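Local coordinates for protein iodotyrosine deiodinase (Thermotoga neapolitana, PDB 6TYK) that removes iodine, bromine or chlorine from halotyrosines reductively, using FMN as cofactor and working as a homodimer, at residues L27-S30 with L31-N35; G58-R61 with R62-R66; R66-K69 with T70-N74; S116-L119 with A120-Y123. All blocks are in the same frame, centred on the assembly; numbering follows the deposited sequence. Where two conformers were deposited one is given.

Interaction 1 (L27-S30 with L31-N35); sequences LIYS and LKVAN
Tyr-29 carries its ring anti to the backbone N (chi1 168°), and Val-33, one turn further along helix 24-35, holds CG2 beside its own N; these torsions set that methyl over one face of the phenol. CG2 lies 3.9 Å from the ring centroid in a CH-pi contact and leans toward the hydroxyl end, with CZ of Tyr-29 3.6 Å from CG2 of Val-33. Valine suits this place, offering a methyl without being long.

On the next flank Lys-32 runs fully extended beyond CG, and its CE crosses CG2 of Ile-28 at 3.5 Å. Ile-28 reaches Leu-31 as well, CD1 to CD1 at 4.1 Å. A serine in place of Lys-32 would probably leave that Ile-28 methyl uncovered on this flank and Glu-25 without the weak, long ion pair it makes with NZ.

Ser-30 occurs in two conformers; in one, OG bonds to Leu-27 O at 2.8 Å on a lone pair, a bond perhaps made only part of the time, while Leu-31 N reaches the same oxygen at 3.2 Å. Leu-27 and Leu-31 pack on strands 46-51 and 100-107, whereas Ile-28 and Leu-31 touch Val-181 of the second subunit. The chemistry thus divides round the helix: leucines toward the sheet, Leu-31 also reaching the partner chain, a small serine against helix 113-130, and a lysine whose aliphatic stem shields a neighbour while its amine can reach Glu-25.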
loop_
_atom_site.group_PDB
_atom_site.type_symbol
_atom_site.label_atom_id
_atom_site.label_comp_id
_atom_site.label_asym_id
_atom_site.label_seq_id
_atom_site.Cartn_x
_atom_site.Cartn_y
_atom_site.Cartn_z
ATOM N N LEU A 27 -8.623 15.280 -8.670
ATOM C CA LEU A 27 -8.458 13.841 -8.755
ATOM C C LEU A 27 -7.112 13.490 -9.380
ATOM O O LEU A 27 -6.372 12.642 -8.870
ATOM C CB LEU A 27 -9.593 13.235 -9.574
ATOM C CG LEU A 27 -9.518 11.729 -9.800
ATOM C CD1 LEU A 27 -9.405 10.981 -8.477
ATOM C CD2 LEU A 27 -10.730 11.256 -10.597
ATOM N N ILE A 28 -6.793 14.145 -10.492
ATOM C CA ILE A 28 -5.525 13.904 -11.175
ATOM C C ILE A 28 -4.323 14.170 -10.271
ATOM O O ILE A 28 -3.342 13.436 -10.324
ATOM C CB ILE A 28 -5.401 14.726 -12.476
ATOM C CG1 ILE A 28 -6.477 14.294 -13.476
ATOM C CG2 ILE A 28 -4.008 14.567 -13.080
ATOM C CD1 ILE A 28 -6.388 12.842 -13.883
ATOM N N TYR A 29 -4.405 15.209 -9.440
ATOM C CA TYR A 29 -3.359 15.480 -8.452
ATOM C C TYR A 29 -3.049 14.237 -7.627
ATOM O O TYR A 29 -1.892 13.892 -7.407
ATOM C CB TYR A 29 -3.783 16.617 -7.513
ATOM C CG TYR A 29 -2.887 16.758 -6.301
ATOM C CD1 TYR A 29 -1.683 17.448 -6.383
ATOM C CD2 TYR A 29 -3.242 16.202 -5.076
ATOM C CE1 TYR A 29 -0.859 17.579 -5.288
ATOM C CE2 TYR A 29 -2.420 16.325 -3.977
ATOM C CZ TYR A 29 -1.232 17.017 -4.089
ATOM O OH TYR A 29 -0.404 17.150 -3.002
ATOM N N SER A 30 -4.091 13.563 -7.164
ATOM C CA SER A 30 -3.913 12.396 -6.305
ATOM C C SER A 30 -3.231 11.265 -7.060
ATOM O O SER A 30 -2.425 10.525 -6.495
ATOM C CB SER A 30 -5.248 11.929 -5.688
ATOM O OG SER A 30 -6.029 11.116 -6.565
ATOM N N LEU A 31 -3.544 11.139 -8.347
ATOM C CA LEU A 31 -2.911 10.111 -9.163
ATOM C C LEU A 31 -1.442 10.446 -9.366
ATOM O O LEU A 31 -0.586 9.567 -9.373
ATOM C CB LEU A 31 -3.604 9.978 -10.514
ATOM C CG LEU A 31 -5.101 9.690 -10.425
ATOM C CD1 LEU A 31 -5.617 9.390 -11.808
ATOM C CD2 LEU A 31 -5.421 8.537 -9.473
ATOM N N LYS A 32 -1.149 11.729 -9.526
ATOM C CA LYS A 32 0.232 12.176 -9.723
ATOM C C LYS A 32 1.073 11.907 -8.477
ATOM O O LYS A 32 2.222 11.490 -8.566
ATOM C CB LYS A 32 0.250 13.655 -10.080
ATOM C CG LYS A 32 -0.216 13.912 -11.500
ATOM C CD LYS A 32 -0.267 15.396 -11.795
ATOM C CE LYS A 32 -0.673 15.659 -13.233
ATOM N NZ LYS A 32 -0.738 17.118 -13.509
ATOM N N VAL A 33 0.491 12.129 -7.306
ATOM C CA VAL A 33 1.170 11.801 -6.068
ATOM C C VAL A 33 1.413 10.296 -5.981
ATOM O O VAL A 33 2.528 9.850 -5.715
ATOM C CB VAL A 33 0.378 12.279 -4.854
ATOM C CG1 VAL A 33 1.067 11.812 -3.591
ATOM C CG2 VAL A 33 0.246 13.805 -4.877
ATOM N N ALA A 34 0.368 9.513 -6.233
ATOM C CA ALA A 34 0.478 8.063 -6.153
ATOM C C ALA A 34 1.552 7.555 -7.116
ATOM O O ALA A 34 2.278 6.616 -6.814
ATOM C CB ALA A 34 -0.849 7.421 -6.474
ATOM N N ASN A 35 1.635 8.186 -8.278
ATOM C CA ASN A 35 2.539 7.755 -9.326
ATOM C C ASN A 35 4.009 7.916 -8.944
ATOM O O ASN A 35 4.886 7.295 -9.547
ATOM C CB ASN A 35 2.219 8.555 -10.584
ATOM C CG ASN A 35 2.951 8.054 -11.803
ATOM O OD1 ASN A 35 2.823 6.890 -12.182
ATOM N ND2 ASN A 35 3.691 8.948 -12.460
#

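Interaction 2 (G58-R61 with R62-R66); sequences GQIR and RVCER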
loop_
_atom_site.group_PDB
_atom_site.type_symbol
_atom_site.label_atom_id
_atom_site.label_comp_id
_atom_site.label_asym_id
_atom_site.label_seq_id
_atom_site.Cartn_x
_atom_site.Cartn_y
_atom_site.Cartn_z
ATOM N N GLY A 58 -24.259 3.060 -12.585
ATOM C CA GLY A 58 -25.420 2.295 -12.183
ATOM C C GLY A 58 -25.213 0.807 -12.390
ATOM O O GLY A 58 -25.588 -0.004 -11.538
ATOM N N GLN A 59 -24.622 0.439 -13.523
ATOM C CA GLN A 59 -24.334 -0.964 -13.797
ATOM C C GLN A 59 -23.357 -1.517 -12.773
ATOM O O GLN A 59 -23.549 -2.614 -12.244
ATOM C CB GLN A 59 -23.776 -1.141 -15.208
ATOM C CG GLN A 59 -24.757 -0.810 -16.319
ATOM C CD GLN A 59 -24.098 -0.824 -17.683
ATOM O OE1 GLN A 59 -23.034 -0.238 -17.879
ATOM N NE2 GLN A 59 -24.727 -1.500 -18.635
ATOM N N ILE A 60 -22.314 -0.748 -12.479
ATOM C CA ILE A 60 -21.327 -1.166 -11.497
ATOM C C ILE A 60 -21.987 -1.311 -10.134
ATOM O O ILE A 60 -21.786 -2.308 -9.446
ATOM C CB ILE A 60 -20.146 -0.183 -11.438
ATOM C CG1 ILE A 60 -19.330 -0.297 -12.732
ATOM C CG2 ILE A 60 -19.258 -0.470 -10.228
ATOM C CD1 ILE A 60 -18.247 0.743 -12.880
ATOM N N ARG A 61 -22.803 -0.333 -9.763
ATOM C CA ARG A 61 -23.494 -0.382 -8.483
ATOM C C ARG A 61 -24.351 -1.621 -8.369
ATOM O O ARG A 61 -24.297 -2.321 -7.368
ATOM C CB ARG A 61 -24.377 0.844 -8.283
ATOM C CG ARG A 61 -25.152 0.810 -6.972
ATOM C CD ARG A 61 -25.772 2.159 -6.677
ATOM N NE ARG A 61 -26.555 2.647 -7.806
ATOM C CZ ARG A 61 -27.775 2.223 -8.102
ATOM N NH1 ARG A 61 -28.352 1.294 -7.349
ATOM N NH2 ARG A 61 -28.412 2.729 -9.148
ATOM N N ARG A 62 -25.168 -1.887 -9.384
ATOM C CA ARG A 62 -26.087 -3.012 -9.292
ATOM C C ARG A 62 -25.376 -4.362 -9.265
ATOM O O ARG A 62 -25.786 -5.262 -8.530
ATOM C CB ARG A 62 -27.150 -2.936 -10.388
ATOM C CG ARG A 62 -28.085 -1.753 -10.185
ATOM C CD ARG A 62 -29.226 -1.740 -11.182
ATOM N NE ARG A 62 -28.729 -1.450 -12.517
ATOM C CZ ARG A 62 -28.610 -0.228 -13.034
ATOM N NH1 ARG A 62 -28.988 0.843 -12.343
ATOM N NH2 ARG A 62 -28.119 -0.082 -14.252
ATOM N N VAL A 63 -24.307 -4.499 -10.048
ATOM C CA VAL A 63 -23.529 -5.733 -10.030
ATOM C C VAL A 63 -22.883 -5.928 -8.654
ATOM O O VAL A 63 -22.894 -7.027 -8.088
ATOM C CB VAL A 63 -22.482 -5.749 -11.152
ATOM C CG1 VAL A 63 -21.473 -6.853 -10.927
ATOM C CG2 VAL A 63 -23.182 -5.910 -12.488
ATOM N N CYS A 64 -22.336 -4.850 -8.105
ATOM C CA CYS A 64 -21.741 -4.925 -6.782
ATOM C C CYS A 64 -22.782 -5.233 -5.719
ATOM O O CYS A 64 -22.551 -6.070 -4.859
ATOM C CB CYS A 64 -20.983 -3.635 -6.452
ATOM S SG CYS A 64 -19.477 -3.483 -7.416
ATOM N N GLU A 65 -23.929 -4.571 -5.788
ATOM C CA GLU A 65 -24.982 -4.785 -4.794
ATOM C C GLU A 65 -25.489 -6.219 -4.799
ATOM O O GLU A 65 -25.741 -6.799 -3.738
ATOM C CB GLU A 65 -26.142 -3.812 -5.008
ATOM C CG GLU A 65 -25.843 -2.437 -4.454
ATOM C CD GLU A 65 -26.980 -1.466 -4.634
ATOM O OE1 GLU A 65 -27.948 -1.803 -5.347
ATOM O OE2 GLU A 65 -26.901 -0.356 -4.065
ATOM N N ARG A 66 -25.633 -6.794 -5.989
ATOM C CA ARG A 66 -26.082 -8.179 -6.095
ATOM C C ARG A 66 -25.087 -9.101 -5.393
ATOM O O ARG A 66 -25.461 -9.987 -4.615
ATOM C CB ARG A 66 -26.230 -8.579 -7.563
ATOM C CG ARG A 66 -26.447 -10.067 -7.782
ATOM C CD ARG A 66 -27.758 -10.538 -7.181
ATOM N NE ARG A 66 -27.623 -10.969 -5.790
ATOM C CZ ARG A 66 -28.603 -11.511 -5.074
ATOM N NH1 ARG A 66 -29.804 -11.694 -5.612
ATOM N NH2 ARG A 66 -28.384 -11.872 -3.815
#
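Arg-62 folds back on Gly-58, four residues earlier in helix 54-74, and can be followed atom by atom. CB stands 3.5 Å from Gly-58 O, and CG, placed beside the backbone N, comes closer, with Gly-58 O 3.3 Å from CG. The chain continues extended to CD, which still faces that oxygen more distantly, then bends at chi3 (-69°), bringing NE back over it. At the tip one face of the guanidinium is turned to the oxygen: Gly-58 O lies over its centre, 3.4 Å from CZ of Arg-62. NH2 meets the backbone, with Gln-59 N at 3.6 Å, and also nears CG of Gln-59. The lack of a side chain at Gly-58 suits this fold-back, since a CB there would probably come close to Arg-62 NH1.

Gly-58 O is also the acceptor of the helical bond from Arg-62 N, at 2.9 Å. NH1 of Arg-62 approaches NH2 of Arg-61 at 3.8 Å, like charge to like, the two guanidinium planes almost perpendicular. Arg-61 lies alongside Glu-65, its NH1 making a long salt bridge of 3.7 Å to OE1, although OE2 of Glu-65 hydrogen-bonds Lys-92 N. Round the helix, Ile-60 CG2 meets Cys-64 SG at 4.1 Å, and Cys-64 packs on Val-146 and Leu-95, where a compact sulfur suits close neighbours.

The carbonyl oxygen of Gly-58 presents negative charge density to the flat cation above it, which should favour this fold-back, while Glu-65 is likely to offset part of the repulsion between the two arginines.

Interaction 3 (R66-K69 with T70-N74); sequences RSEK and TFYEN. With IYR (3-iodo-tyrosine), chain D.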
loop_
_atom_site.group_PDB
_atom_site.type_symbol
_atom_site.label_atom_id
_atom_site.label_comp_id
_atom_site.label_asym_id
_atom_site.label_seq_id
_atom_site.Cartn_x
_atom_site.Cartn_y
_atom_site.Cartn_z
ATOM N N ARG A 66 -25.633 -6.794 -5.989
ATOM C CA ARG A 66 -26.082 -8.179 -6.095
ATOM C C ARG A 66 -25.087 -9.101 -5.393
ATOM O O ARG A 66 -25.461 -9.987 -4.615
ATOM C CB ARG A 66 -26.230 -8.579 -7.563
ATOM C CG ARG A 66 -26.447 -10.067 -7.782
ATOM C CD ARG A 66 -27.758 -10.538 -7.181
ATOM N NE ARG A 66 -27.623 -10.969 -5.790
ATOM C CZ ARG A 66 -28.603 -11.511 -5.074
ATOM N NH1 ARG A 66 -29.804 -11.694 -5.612
ATOM N NH2 ARG A 66 -28.384 -11.872 -3.815
ATOM N N SER A 67 -23.812 -8.871 -5.676
ATOM C CA SER A 67 -22.738 -9.651 -5.088
ATOM C C SER A 67 -22.717 -9.468 -3.570
ATOM O O SER A 67 -22.564 -10.436 -2.823
ATOM C CB SER A 67 -21.398 -9.226 -5.703
ATOM O OG SER A 67 -20.308 -9.967 -5.189
ATOM N N GLU A 68 -22.876 -8.226 -3.121
ATOM C CA GLU A 68 -22.911 -7.934 -1.689
ATOM C C GLU A 68 -24.108 -8.589 -1.022
ATOM O O GLU A 68 -24.001 -9.101 0.088
ATOM C CB GLU A 68 -22.947 -6.423 -1.432
ATOM C CG GLU A 68 -21.696 -5.660 -1.854
ATOM C CD GLU A 68 -20.471 -6.003 -1.033
ATOM O OE1 GLU A 68 -20.524 -6.954 -0.214
ATOM O OE2 GLU A 68 -19.453 -5.306 -1.212
ATOM N N LYS A 69 -25.256 -8.578 -1.688
ATOM C CA LYS A 69 -26.452 -9.142 -1.079
ATOM C C LYS A 69 -26.240 -10.612 -0.751
ATOM O O LYS A 69 -26.585 -11.078 0.329
ATOM C CB LYS A 69 -27.653 -8.972 -1.997
ATOM C CG LYS A 69 -28.964 -9.232 -1.302
ATOM C CD LYS A 69 -30.121 -8.790 -2.167
ATOM C CE LYS A 69 -31.437 -8.990 -1.450
ATOM N NZ LYS A 69 -31.717 -10.441 -1.283
ATOM N N THR A 70 -25.653 -11.335 -1.693
ATOM C CA THR A 70 -25.366 -12.749 -1.507
ATOM C C THR A 70 -24.329 -12.917 -0.399
ATOM O O THR A 70 -24.443 -13.795 0.461
ATOM C CB THR A 70 -24.848 -13.365 -2.813
ATOM O OG1 THR A 70 -25.857 -13.244 -3.824
ATOM C CG2 THR A 70 -24.498 -14.826 -2.622
ATOM N N PHE A 71 -23.319 -12.054 -0.421
ATOM C CA PHE A 71 -22.284 -12.060 0.604
ATOM C C PHE A 71 -22.879 -11.874 2.000
ATOM O O PHE A 71 -22.570 -12.631 2.919
ATOM C CB PHE A 71 -21.247 -10.975 0.299
ATOM C CG PHE A 71 -20.318 -10.674 1.444
ATOM C CD1 PHE A 71 -19.220 -11.478 1.698
ATOM C CD2 PHE A 71 -20.536 -9.573 2.254
ATOM C CE1 PHE A 71 -18.365 -11.196 2.752
ATOM C CE2 PHE A 71 -19.680 -9.283 3.297
ATOM C CZ PHE A 71 -18.595 -10.095 3.546
ATOM N N TYR A 72 -23.744 -10.878 2.159
ATOM C CA TYR A 72 -24.360 -10.612 3.458
ATOM C C TYR A 72 -25.255 -11.754 3.942
ATOM O O TYR A 72 -25.402 -11.966 5.143
ATOM C CB TYR A 72 -25.112 -9.275 3.445
ATOM C CG TYR A 72 -24.201 -8.112 3.750
ATOM C CD1 TYR A 72 -23.479 -7.487 2.748
ATOM C CD2 TYR A 72 -24.030 -7.674 5.052
ATOM C CE1 TYR A 72 -22.634 -6.439 3.034
ATOM C CE2 TYR A 72 -23.193 -6.632 5.346
ATOM C CZ TYR A 72 -22.495 -6.017 4.335
ATOM O OH TYR A 72 -21.651 -4.975 4.632
ATOM N N GLU A 73 -25.829 -12.495 3.002
ATOM C CA GLU A 73 -26.651 -13.657 3.337
ATOM C C GLU A 73 -25.815 -14.856 3.786
ATOM O O GLU A 73 -26.323 -15.756 4.456
ATOM C CB GLU A 73 -27.524 -14.047 2.141
ATOM C CG GLU A 73 -28.547 -12.990 1.760
ATOM C CD GLU A 73 -29.220 -13.276 0.430
ATOM O OE1 GLU A 73 -28.797 -14.230 -0.259
ATOM O OE2 GLU A 73 -30.169 -12.545 0.074
ATOM N N ASN A 74 -24.537 -14.866 3.423
ATOM C CA ASN A 74 -23.687 -16.031 3.663
ATOM C C ASN A 74 -22.520 -15.801 4.619
ATOM O O ASN A 74 -22.002 -16.755 5.205
ATOM C CB ASN A 74 -23.157 -16.576 2.336
ATOM C CG ASN A 74 -24.250 -17.171 1.479
ATOM O OD1 ASN A 74 -25.119 -17.888 1.974
ATOM N ND2 ASN A 74 -24.218 -16.874 0.185
HETATM N N IYR D . -17.558 -5.245 0.912
HETATM C CA IYR D . -18.571 -5.336 1.932
HETATM C CB IYR D . -18.099 -5.770 3.330
HETATM C CC IYR D . -16.944 -5.019 3.897
HETATM C CD IYR D . -15.669 -5.581 3.827
HETATM C CE IYR D . -14.550 -4.944 4.365
HETATM I IE IYR D . -12.746 -5.823 4.177
HETATM C CF IYR D . -14.722 -3.715 5.008
HETATM O OF IYR D . -13.686 -3.024 5.567
HETATM C CG IYR D . -15.997 -3.123 5.083
HETATM C CH IYR D . -17.097 -3.782 4.544
HETATM C C IYR D . -19.322 -4.028 2.111
HETATM O O IYR D . -20.333 -3.815 2.779
HETATM O OXT IYR D . -18.789 -2.982 1.433
#
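Side chains one turn apart meet here at the C-terminal end of helix 54-74: an ion pair on the outer surface and, on the inner side, a wall of the substrate pocket. Outside, Lys-69 sends NZ to Glu-73 OE2 at 2.9 Å, almost in line with the C-O bond; its chain stays extended until the last torsion (chi4 -68°), which turns the amine to the carboxylate. A methionine in its place is likely to leave Glu-73 without its salt-bridge mate and its carboxylate freer to swing. Beside them Arg-66 NH2 makes a weak, bent bond of 2.9 Å to Thr-70 OG1.

Inside, this nitroreductase-family helix grips the amino acid end of bound 3-iodotyrosine. Glu-68, bent at chi2, receives the ligand N on OE2 at 2.8 Å, and Tyr-138 OH bonds to the same oxygen. Tyr-72 gives its phenolic proton to the ligand carboxylate, OH to O at 2.6 Å, the oxygen lying near the plane of the ring. Phe-71 adds apolar contact, CE2 to the ligand CB at 3.9 Å, and runs alongside Glu-68. Lys-92 NZ, and Met-41 N of the second subunit, supply further hydrogen bonds to the ligand.

Interaction 4 (S116-L119 with A120-Y123); sequences SVWL and AVGY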
loop_
_atom_site.group_PDB
_atom_site.type_symbol
_atom_site.label_atom_id
_atom_site.label_comp_id
_atom_site.label_asym_id
_atom_site.label_seq_id
_atom_site.Cartn_x
_atom_site.Cartn_y
_atom_site.Cartn_z
ATOM N N SER A 116 2.837 -3.257 -4.834
ATOM C CA SER A 116 3.191 -1.922 -5.290
ATOM C C SER A 116 1.958 -1.048 -5.483
ATOM O O SER A 116 1.946 0.127 -5.108
ATOM C CB SER A 116 3.968 -2.018 -6.592
ATOM O OG SER A 116 5.167 -2.756 -6.414
ATOM N N VAL A 117 0.905 -1.624 -6.051
ATOM C CA VAL A 117 -0.299 -0.848 -6.277
ATOM C C VAL A 117 -0.947 -0.449 -4.953
ATOM O O VAL A 117 -1.360 0.690 -4.786
ATOM C CB VAL A 117 -1.281 -1.571 -7.213
ATOM C CG1 VAL A 117 -2.620 -0.860 -7.227
ATOM C CG2 VAL A 117 -0.688 -1.660 -8.629
ATOM N N TRP A 118 -1.004 -1.367 -3.991
ATOM C CA TRP A 118 -1.596 -1.027 -2.700
ATOM C C TRP A 118 -0.776 0.009 -1.944
ATOM O O TRP A 118 -1.331 0.906 -1.308
ATOM C CB TRP A 118 -1.900 -2.284 -1.881
ATOM C CG TRP A 118 -3.167 -2.880 -2.382
ATOM C CD1 TRP A 118 -3.306 -3.884 -3.304
ATOM C CD2 TRP A 118 -4.495 -2.446 -2.057
ATOM N NE1 TRP A 118 -4.646 -4.099 -3.566
ATOM C CE2 TRP A 118 -5.391 -3.237 -2.802
ATOM C CE3 TRP A 118 -5.009 -1.461 -1.211
ATOM C CZ2 TRP A 118 -6.772 -3.084 -2.711
ATOM C CZ3 TRP A 118 -6.370 -1.312 -1.123
ATOM C CH2 TRP A 118 -7.239 -2.115 -1.868
ATOM N N LEU A 119 0.545 -0.066 -2.073
ATOM C CA LEU A 119 1.413 0.960 -1.509
ATOM C C LEU A 119 1.051 2.327 -2.112
ATOM O O LEU A 119 0.860 3.315 -1.396
ATOM C CB LEU A 119 2.854 0.589 -1.809
ATOM C CG LEU A 119 3.958 1.356 -1.102
ATOM C CD1 LEU A 119 5.238 0.549 -1.181
ATOM C CD2 LEU A 119 4.157 2.711 -1.732
ATOM N N ALA A 120 0.934 2.376 -3.440
ATOM C CA ALA A 120 0.559 3.601 -4.139
ATOM C C ALA A 120 -0.831 4.079 -3.719
ATOM O O ALA A 120 -1.073 5.279 -3.652
ATOM C CB ALA A 120 0.613 3.387 -5.643
ATOM N N VAL A 121 -1.743 3.152 -3.430
ATOM C CA VAL A 121 -3.062 3.537 -2.939
ATOM C C VAL A 121 -2.956 4.295 -1.605
ATOM O O VAL A 121 -3.695 5.248 -1.359
ATOM C CB VAL A 121 -4.009 2.328 -2.830
ATOM C CG1 VAL A 121 -5.273 2.706 -2.041
ATOM C CG2 VAL A 121 -4.368 1.800 -4.204
ATOM N N GLY A 122 -2.006 3.905 -0.768
ATOM C CA GLY A 122 -1.743 4.649 0.455
ATOM C C GLY A 122 -1.379 6.095 0.169
ATOM O O GLY A 122 -1.926 7.002 0.789
ATOM N N TYR A 123 -0.474 6.313 -0.791
ATOM C CA TYR A 123 -0.144 7.671 -1.218
ATOM C C TYR A 123 -1.407 8.380 -1.691
ATOM O O TYR A 123 -1.670 9.527 -1.340
ATOM C CB TYR A 123 0.830 7.649 -2.393
ATOM C CG TYR A 123 2.301 7.466 -2.081
ATOM C CD1 TYR A 123 2.741 6.607 -1.083
ATOM C CD2 TYR A 123 3.253 8.136 -2.837
ATOM C CE1 TYR A 123 4.091 6.438 -0.834
ATOM C CE2 TYR A 123 4.609 7.972 -2.604
ATOM C CZ TYR A 123 5.021 7.127 -1.598
ATOM O OH TYR A 123 6.359 6.955 -1.347
#
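Leu-119 and Tyr-123 form the closest side-chain pair in this part of helix 113-130. They lie side by side pointing the same way, the leucine CD2 3.8 Å from the tyrosine CE1. Leu-119 sets CG anti to its backbone N (chi1 -169°) and Tyr-123 carries its ring beside its own N, which brings branch and ring together. Leucine branches at CG, late enough for CD2 to reach CE1.

Elsewhere the side chains only approach. Val-121 CB stands 4.2 Å from CE3 of Trp-118, and its CG2 is 4.4 Å from CG1 of Val-117. The looseness does not mean solvent, since every residue of the pair of segments is buried. The backbone shows a different order: Val-121 N bonds to Val-117 O at 2.8 Å, whereas Tyr-123 N reaches Leu-119 O weakly at 3.3 Å.

Two side-chain polar groups find their partners outside the segments. Ser-116 OG is hydrogen-bonded to Tyr-112 O and Gly-40 N, and Trp-118 NE1 to Glu-159; Ser-116 touches one of the dimer's two FMN molecules and Trp-118 the other. Leu-119 and Val-121 meet Val-121 and Leu-119 of the second subunit. Val-117 and Ala-120 rest on Trp-46 of strand 46-51, Val-117 also on strand 100-107, and helix 24-35 packs on Ala-120 and Tyr-123, so the helix is set among the sheet, that helix and the partner chain.

Along the chain the contacts come in series: interaction 1 on helix 24-35, interactions 2 and 3 successively on helix 54-74, and interaction 4 on helix 113-130. Interactions 2 and 3 share Arg-66, their centres 12 Å apart. Interactions 1 and 4 have centres 11 Å apart and touch, with Ala-34 packed against Ala-120 and Tyr-123. Interaction 3 lies on the other side of the chain's centre from these, its centre about 33 Å from that of interaction 1 and 28 Å from that of interaction 4. Interactions 1 and 4 lie at the dimer interface, interaction 4 also touching the flavins; of the pair on helix 54-74 only interaction 3 meets the substrate.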